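Local coordinates for protein Mypaa.01249.c (Mycobacterium paratuberculosis, PDB 3RD5) that probably acts as an oxidoreductase of the short-chain dehydrogenase/reductase family, although its substrate is not known, at residues T136-A141 and A171-T176; L193-G198 and R233-A238; D246-P251 and V262-R267. All blocks are in the same frame, centred on the assembly; numbering follows the deposited sequence.

In the fold
The chain builds a Rossmann-type sheet with helices on its faces. Interaction 1 comes first. It closes a loop of 29 residues between the end of strand 133-137 and helix 161-185. Strand 191-195 follows that helix and lies next to strand 133-137. Interaction 2 closes a loop of 34 residues between the end of strand 191-195 and helix 226-240. Interaction 3 closes the shortest loop, ten residues long, between strand 248-251 and the segment after strand 259-261. The three loops run in series; none lies within another and none cross. They still touch. Ala194 bonds to Ser247 and Val249 within the sheet, and Phe248 packs against Leu173 of helix 161-185.

Interaction 1 (T136-A141 and A171-T176); sequences TVSSMA and ANLLFT
Thr136 and Asn172 carry the middle of this contact, where the end of strand 133-137 meets helix 161-185. The methyl CG2 of Thr136 rests against the amide, 3.7 Å from ND2 of Asn172. A chi1 of -59° puts OG1 of Thr136 beside the backbone N and leaves CG2 anti to that N, facing Asn172. The hydroxyl points another way. OG1 of Thr136 lies at the edge of the Phe175 ring, near its plane and 3.6 Å from CE2 of Phe175. Further along the strand, OG of Ser138 sits 3.7 Å from CG of Leu173. The CB atoms of Ser138 and Asn172 also meet.

One close polar pair is not a bond. Val137 O and Asn172 OD1 are both acceptors and come within 3.1 Å of each other. Lys169 NZ bonds to both oxygens, which probably offsets their repulsion. Lys169 and Tyr165 fit the Tyr-X-X-X-Lys signature of short-chain dehydrogenases, so this contact lies beside the probable active site. Asn172 ND2 is satisfied by Asn115 O, so both ends of the amide are held and its rotation is fixed. Ser138 OG bonds to Lys169 O, about one turn before Asn172 in helix 161-185.

A water links the two segments on the Thr136 side. It lies 2.8 Å from OG1 of Thr136 and donates to OG1 of Thr176 at 2.9 Å. Thr176 OG1 in turn donates to the helix carbonyl O of Asn172, which also accepts from Thr176 N. Thr136 OG1 has a second partner in Asn92 ND2. Beyond the strand end, Ser139 forms an ST turn: Ala141 N donates to Ser139 OG over 2.9 Å at 162°. That oxygen also bonds to His201 O, and the Ser139 side chain touches Tyr165.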
# COMPACT_ATOMS: atom_id res chain seq x y z
N THR A 136 -3.17 -1.57 2.31
CA THR A 136 -2.68 -1.03 1.01
C THR A 136 -3.31 0.31 0.76
O THR A 136 -4.54 0.44 0.87
CB THR A 136 -2.98 -2.06 -0.10
OG1 THR A 136 -2.31 -3.30 0.21
CG2 THR A 136 -2.43 -1.57 -1.45
N VAL A 137 -2.50 1.30 0.41
CA VAL A 137 -2.97 2.65 0.19
C VAL A 137 -3.38 2.81 -1.28
O VAL A 137 -2.56 2.55 -2.18
CB VAL A 137 -1.96 3.72 0.67
CG1 VAL A 137 -2.59 5.12 0.57
CG2 VAL A 137 -1.51 3.43 2.13
N SER A 138 -4.62 3.23 -1.53
CA SER A 138 -5.16 3.51 -2.85
C SER A 138 -5.47 5.01 -3.01
O SER A 138 -4.80 5.86 -2.42
CB SER A 138 -6.33 2.58 -3.08
OG SER A 138 -6.88 2.71 -4.40
N SER A 139 -6.45 5.35 -3.83
CA SER A 139 -6.76 6.72 -4.16
C SER A 139 -8.15 6.84 -4.75
O SER A 139 -8.63 5.88 -5.39
CB SER A 139 -5.77 7.20 -5.23
OG SER A 139 -6.10 8.48 -5.78
N MET A 140 -8.77 8.01 -4.64
CA MET A 140 -9.95 8.35 -5.43
C MET A 140 -9.73 8.17 -6.93
O MET A 140 -10.70 7.95 -7.69
CB MET A 140 -10.39 9.79 -5.15
CG MET A 140 -10.99 10.03 -3.81
SD MET A 140 -12.53 9.26 -3.48
CE MET A 140 -13.57 10.24 -4.55
N ALA A 141 -8.49 8.26 -7.38
CA ALA A 141 -8.17 8.04 -8.78
C ALA A 141 -8.49 6.64 -9.25
O ALA A 141 -8.52 6.40 -10.47
CB ALA A 141 -6.68 8.37 -9.07
N ALA A 171 -6.00 -1.54 -9.12
CA ALA A 171 -5.30 -2.77 -8.79
C ALA A 171 -5.07 -2.94 -7.29
O ALA A 171 -5.26 -4.02 -6.74
CB ALA A 171 -3.98 -2.89 -9.57
N ASN A 172 -4.76 -1.84 -6.59
CA ASN A 172 -4.55 -1.89 -5.15
C ASN A 172 -5.79 -2.40 -4.42
O ASN A 172 -5.70 -3.14 -3.42
CB ASN A 172 -4.23 -0.51 -4.57
CG ASN A 172 -2.87 0.07 -4.94
OD1 ASN A 172 -2.76 1.32 -5.05
ND2 ASN A 172 -1.81 -0.74 -5.04
N LEU A 173 -6.97 -2.00 -4.89
CA LEU A 173 -8.24 -2.43 -4.29
C LEU A 173 -8.60 -3.88 -4.64
O LEU A 173 -9.03 -4.66 -3.78
CB LEU A 173 -9.39 -1.46 -4.65
CG LEU A 173 -9.25 -0.12 -3.95
CD1 LEU A 173 -10.28 0.87 -4.48
CD2 LEU A 173 -9.54 -0.26 -2.43
N LEU A 174 -8.45 -4.24 -5.91
CA LEU A 174 -8.70 -5.61 -6.35
C LEU A 174 -7.74 -6.57 -5.65
O LEU A 174 -8.10 -7.72 -5.33
CB LEU A 174 -8.56 -5.68 -7.86
CG LEU A 174 -9.64 -4.97 -8.67
CD1 LEU A 174 -9.22 -4.91 -10.14
CD2 LEU A 174 -11.02 -5.65 -8.54
N PHE A 175 -6.50 -6.13 -5.44
CA PHE A 175 -5.48 -6.87 -4.65
C PHE A 175 -6.00 -7.15 -3.25
O PHE A 175 -5.95 -8.28 -2.73
CB PHE A 175 -4.19 -6.06 -4.59
CG PHE A 175 -3.18 -6.60 -3.65
CD1 PHE A 175 -2.50 -7.76 -3.89
CD2 PHE A 175 -2.88 -5.87 -2.52
CE1 PHE A 175 -1.54 -8.22 -2.99
CE2 PHE A 175 -1.90 -6.30 -1.66
CZ PHE A 175 -1.25 -7.50 -1.89
N THR A 176 -6.49 -6.10 -2.60
CA THR A 176 -7.01 -6.21 -1.24
C THR A 176 -8.19 -7.18 -1.13
O THR A 176 -8.21 -8.05 -0.24
CB THR A 176 -7.41 -4.84 -0.74
OG1 THR A 176 -6.28 -3.95 -0.70
CG2 THR A 176 -8.06 -4.89 0.70
O HOH W 1 -4.41 -4.72 1.33

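Interaction 2 (L193-G198 and R233-A238)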
# COMPACT_ATOMS: atom_id res chain seq x y z
N LEU A 193 -6.72 -4.87 4.33
CA LEU A 193 -7.50 -3.63 4.39
C LEU A 193 -6.91 -2.63 3.44
O LEU A 193 -5.76 -2.76 3.00
CB LEU A 193 -7.47 -3.04 5.82
CG LEU A 193 -7.82 -4.01 6.95
CD1 LEU A 193 -7.58 -3.37 8.35
CD2 LEU A 193 -9.26 -4.44 6.83
N ALA A 194 -7.67 -1.60 3.11
CA ALA A 194 -7.17 -0.51 2.28
C ALA A 194 -7.55 0.83 2.88
O ALA A 194 -8.46 0.92 3.69
CB ALA A 194 -7.71 -0.65 0.81
N ALA A 195 -6.82 1.87 2.47
CA ALA A 195 -7.07 3.25 2.88
C ALA A 195 -6.73 4.15 1.72
O ALA A 195 -5.97 3.78 0.82
CB ALA A 195 -6.20 3.63 4.12
N HIS A 196 -7.25 5.38 1.73
CA HIS A 196 -6.79 6.39 0.79
C HIS A 196 -6.76 7.76 1.45
O HIS A 196 -7.57 8.01 2.35
CB HIS A 196 -7.64 6.39 -0.51
CG HIS A 196 -8.95 7.07 -0.39
ND1 HIS A 196 -9.12 8.41 -0.68
CD2 HIS A 196 -10.16 6.61 0.02
CE1 HIS A 196 -10.38 8.73 -0.47
NE2 HIS A 196 -11.04 7.67 -0.03
N PRO A 197 -5.88 8.65 0.95
CA PRO A 197 -5.58 9.87 1.72
C PRO A 197 -6.47 11.04 1.39
O PRO A 197 -6.25 12.13 1.96
CB PRO A 197 -4.13 10.17 1.32
CG PRO A 197 -4.04 9.62 -0.07
CD PRO A 197 -4.79 8.33 0.01
N GLY A 198 -7.45 10.89 0.51
CA GLY A 198 -8.24 12.05 0.07
C GLY A 198 -7.54 12.85 -1.01
O GLY A 198 -6.87 12.33 -1.88
N ARG A 233 -3.73 10.08 8.43
CA ARG A 233 -4.82 9.73 9.34
C ARG A 233 -5.60 8.52 8.87
O ARG A 233 -6.00 7.65 9.63
CB ARG A 233 -5.75 10.92 9.50
CG ARG A 233 -6.94 10.72 10.44
CD ARG A 233 -7.94 11.88 10.36
NE ARG A 233 -7.33 13.12 10.79
CZ ARG A 233 -7.90 14.31 10.61
NH1 ARG A 233 -9.03 14.40 9.95
NH2 ARG A 233 -7.28 15.40 11.04
N GLN A 234 -5.85 8.50 7.56
CA GLN A 234 -6.68 7.46 6.96
C GLN A 234 -5.99 6.11 7.10
O GLN A 234 -6.60 5.10 7.51
CB GLN A 234 -7.00 7.81 5.51
CG GLN A 234 -7.36 9.28 5.20
CD GLN A 234 -8.44 9.87 6.07
OE1 GLN A 234 -9.42 9.18 6.41
NE2 GLN A 234 -8.29 11.19 6.40
N THR A 235 -4.72 6.06 6.72
CA THR A 235 -3.91 4.85 6.87
C THR A 235 -3.82 4.39 8.33
O THR A 235 -3.93 3.20 8.62
CB THR A 235 -2.51 5.06 6.32
OG1 THR A 235 -2.57 5.50 4.97
CG2 THR A 235 -1.69 3.78 6.39
N LEU A 236 -3.62 5.35 9.22
CA LEU A 236 -3.45 5.05 10.65
C LEU A 236 -4.71 4.42 11.26
O LEU A 236 -4.63 3.54 12.11
CB LEU A 236 -3.01 6.32 11.39
CG LEU A 236 -1.58 6.80 11.10
CD1 LEU A 236 -1.34 8.26 11.59
CD2 LEU A 236 -0.54 5.82 11.68
N TYR A 237 -5.88 4.87 10.80
CA TYR A 237 -7.15 4.26 11.20
C TYR A 237 -7.23 2.81 10.69
O TYR A 237 -7.50 1.88 11.46
CB TYR A 237 -8.30 5.11 10.66
CG TYR A 237 -9.70 4.70 11.06
CD1 TYR A 237 -10.36 3.70 10.37
CD2 TYR A 237 -10.39 5.38 12.03
CE1 TYR A 237 -11.70 3.39 10.63
CE2 TYR A 237 -11.72 5.07 12.30
CZ TYR A 237 -12.34 4.09 11.59
OH TYR A 237 -13.68 3.80 11.86
N ALA A 238 -6.91 2.58 9.42
CA ALA A 238 -6.90 1.22 8.87
C ALA A 238 -5.88 0.31 9.56
O ALA A 238 -6.14 -0.87 9.76
CB ALA A 238 -6.63 1.25 7.36
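The beta-alpha part of a Rossmann crossover is formed here, with Ala195 on the strand packed against Ala238 and Thr235 on the helix. The short axes of strand 193-195 and helix 233-238 come within 7.7 Å and run nearly antiparallel, at 164°. CB of Ala195 points toward the helix and lies 4.0 Å from CB of Ala238. It also sits 3.8 Å from CA of Thr235 and 3.7 Å from the carbonyl O of Gln234. The small alanines let strand and helix lie close.

Strand 248-251 follows helix 226-240 and pairs with strand 191-195, which completes the beta-alpha-beta unit. Ala194 makes backbone bonds to Ser247 and Val249 there.

Gln234 fits against the turn that leaves the strand. Its CG comes 3.1 Å from His196 O, and its CB is nearly as close to that oxygen, so the packing is tight. A chi1 of -42° sets CG beside the backbone N and against His196 O, and the chain then bends at chi2, -51°. CG also meets CA of Pro197. The amide end is held elsewhere, by Thr259 OG1 at OE1 and by Phe230 O at NE2. At the other end of the contact, methyl CD1 of Leu193 touches O of Ala238 at 3.2 Å. That carbonyl is also bonded by Arg133 NH1.

Interaction 3 (D246-P251 and V262-R267); sequences DSFVGP and VGRSRR
Phe248 and Val262 pair at the outer edge of the sheet, just past the antiparallel ladder of strands 248-251 and 259-261. The backbone bond runs from Val262 N to Phe248 O, 2.8 Å long. A water takes the place of the return bond: it accepts from Phe248 N and donates to Val262 O, both at 3.0 Å.

Charge carries the other end. Arg264 grips Asp246 end-on with two nitrogens. Its NH1 makes a salt bridge to Asp246 OD1 at 2.9 Å, on the syn side but 35° out of the carboxylate plane. Its NH2 donates to the backbone O of Asp246 at 2.8 Å. The carboxylate and guanidinium planes stand 85° apart. The second carboxylate oxygen, OD2, is bonded to Ser177 OG of helix 161-185.

Packing of Phe248 and Val262 makes the rest. Methyl CG2 of Val262 makes an off-centre CH-pi contact with the Phe248 ring, 4.3 Å from its centroid. The ring itself also packs on Leu173 and meets His196. Other carbons lie against carbonyl oxygens. CG1 of Val262 reaches O of Gly250 and of Pro251. At the ring edge, near its plane, CD2 of Phe248 lies 3.4 Å from Gly263 O.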
# COMPACT_ATOMS: atom_id res chain seq x y z
N ASP A 246 -11.23 -6.66 4.16
CA ASP A 246 -11.63 -5.93 2.95
C ASP A 246 -12.38 -4.64 3.21
O ASP A 246 -13.13 -4.17 2.35
CB ASP A 246 -12.38 -6.83 1.92
CG ASP A 246 -12.39 -6.24 0.51
OD1 ASP A 246 -11.58 -5.43 0.17
OD2 ASP A 246 -13.33 -6.65 -0.24
N SER A 247 -12.16 -4.01 4.35
CA SER A 247 -12.64 -2.65 4.56
C SER A 247 -11.74 -1.68 3.83
O SER A 247 -10.53 -1.90 3.75
CB SER A 247 -12.63 -2.28 6.03
OG SER A 247 -13.53 -3.05 6.79
N PHE A 248 -12.30 -0.59 3.34
CA PHE A 248 -11.59 0.52 2.70
C PHE A 248 -11.93 1.79 3.50
O PHE A 248 -13.13 2.07 3.67
CB PHE A 248 -12.14 0.67 1.28
CG PHE A 248 -11.45 1.68 0.39
CD1 PHE A 248 -10.13 2.04 0.55
CD2 PHE A 248 -12.16 2.26 -0.66
CE1 PHE A 248 -9.47 2.92 -0.36
CE2 PHE A 248 -11.53 3.11 -1.56
CZ PHE A 248 -10.21 3.45 -1.41
N VAL A 249 -10.90 2.48 4.02
CA VAL A 249 -11.04 3.60 4.95
C VAL A 249 -10.62 4.88 4.22
O VAL A 249 -9.60 4.94 3.52
CB VAL A 249 -10.07 3.39 6.18
CG1 VAL A 249 -9.98 4.66 7.10
CG2 VAL A 249 -10.60 2.13 6.98
N GLY A 250 -11.36 5.96 4.45
CA GLY A 250 -10.97 7.26 3.93
C GLY A 250 -11.92 8.35 4.40
O GLY A 250 -12.77 8.12 5.24
N PRO A 251 -11.78 9.55 3.82
CA PRO A 251 -12.63 10.67 4.25
C PRO A 251 -14.05 10.46 3.73
O PRO A 251 -14.28 9.97 2.62
CB PRO A 251 -11.97 11.87 3.59
CG PRO A 251 -10.57 11.44 3.26
CD PRO A 251 -10.71 10.00 2.91
N VAL A 262 -15.52 3.55 3.69
CA VAL A 262 -16.07 4.22 2.52
C VAL A 262 -16.30 3.21 1.39
O VAL A 262 -15.89 2.06 1.49
CB VAL A 262 -15.16 5.35 2.03
CG1 VAL A 262 -15.10 6.47 3.09
CG2 VAL A 262 -13.76 4.84 1.66
N GLY A 263 -17.00 3.66 0.37
CA GLY A 263 -17.29 2.84 -0.81
C GLY A 263 -16.19 2.88 -1.84
O GLY A 263 -15.14 3.51 -1.68
N ARG A 264 -16.42 2.12 -2.90
CA ARG A 264 -15.46 1.99 -4.00
C ARG A 264 -16.24 1.74 -5.32
O ARG A 264 -17.45 1.50 -5.32
CB ARG A 264 -14.46 0.86 -3.74
CG ARG A 264 -15.06 -0.53 -3.78
CD ARG A 264 -14.09 -1.57 -3.23
NE ARG A 264 -14.14 -1.54 -1.78
CZ ARG A 264 -13.49 -2.39 -0.97
NH1 ARG A 264 -12.65 -3.28 -1.46
NH2 ARG A 264 -13.74 -2.33 0.33
N SER A 265 -15.52 1.81 -6.44
CA SER A 265 -16.15 1.71 -7.74
C SER A 265 -16.72 0.32 -8.03
O SER A 265 -16.34 -0.69 -7.42
CB SER A 265 -15.14 2.06 -8.84
OG SER A 265 -14.21 0.99 -9.02
N ARG A 266 -17.63 0.27 -9.00
CA ARG A 266 -18.20 -0.98 -9.44
C ARG A 266 -17.10 -1.92 -9.95
O ARG A 266 -17.09 -3.10 -9.64
CB ARG A 266 -19.25 -0.73 -10.52
CG ARG A 266 -20.48 0.00 -10.03
CD ARG A 266 -21.30 0.47 -11.25
NE ARG A 266 -22.53 1.16 -10.86
CZ ARG A 266 -23.15 2.10 -11.58
NH1 ARG A 266 -22.65 2.52 -12.75
NH2 ARG A 266 -24.27 2.65 -11.11
N ARG A 267 -16.15 -1.38 -10.72
CA ARG A 267 -15.04 -2.22 -11.19
C ARG A 267 -14.17 -2.76 -10.07
O ARG A 267 -13.64 -3.85 -10.15
CB ARG A 267 -14.22 -1.49 -12.25
CG ARG A 267 -14.98 -1.38 -13.54
CD ARG A 267 -14.15 -0.93 -14.73
NE ARG A 267 -13.75 0.46 -14.64
CZ ARG A 267 -14.44 1.51 -15.08
NH1 ARG A 267 -13.91 2.73 -15.00
NH2 ARG A 267 -15.65 1.38 -15.63
O HOH W 2 -15.25 -0.25 3.29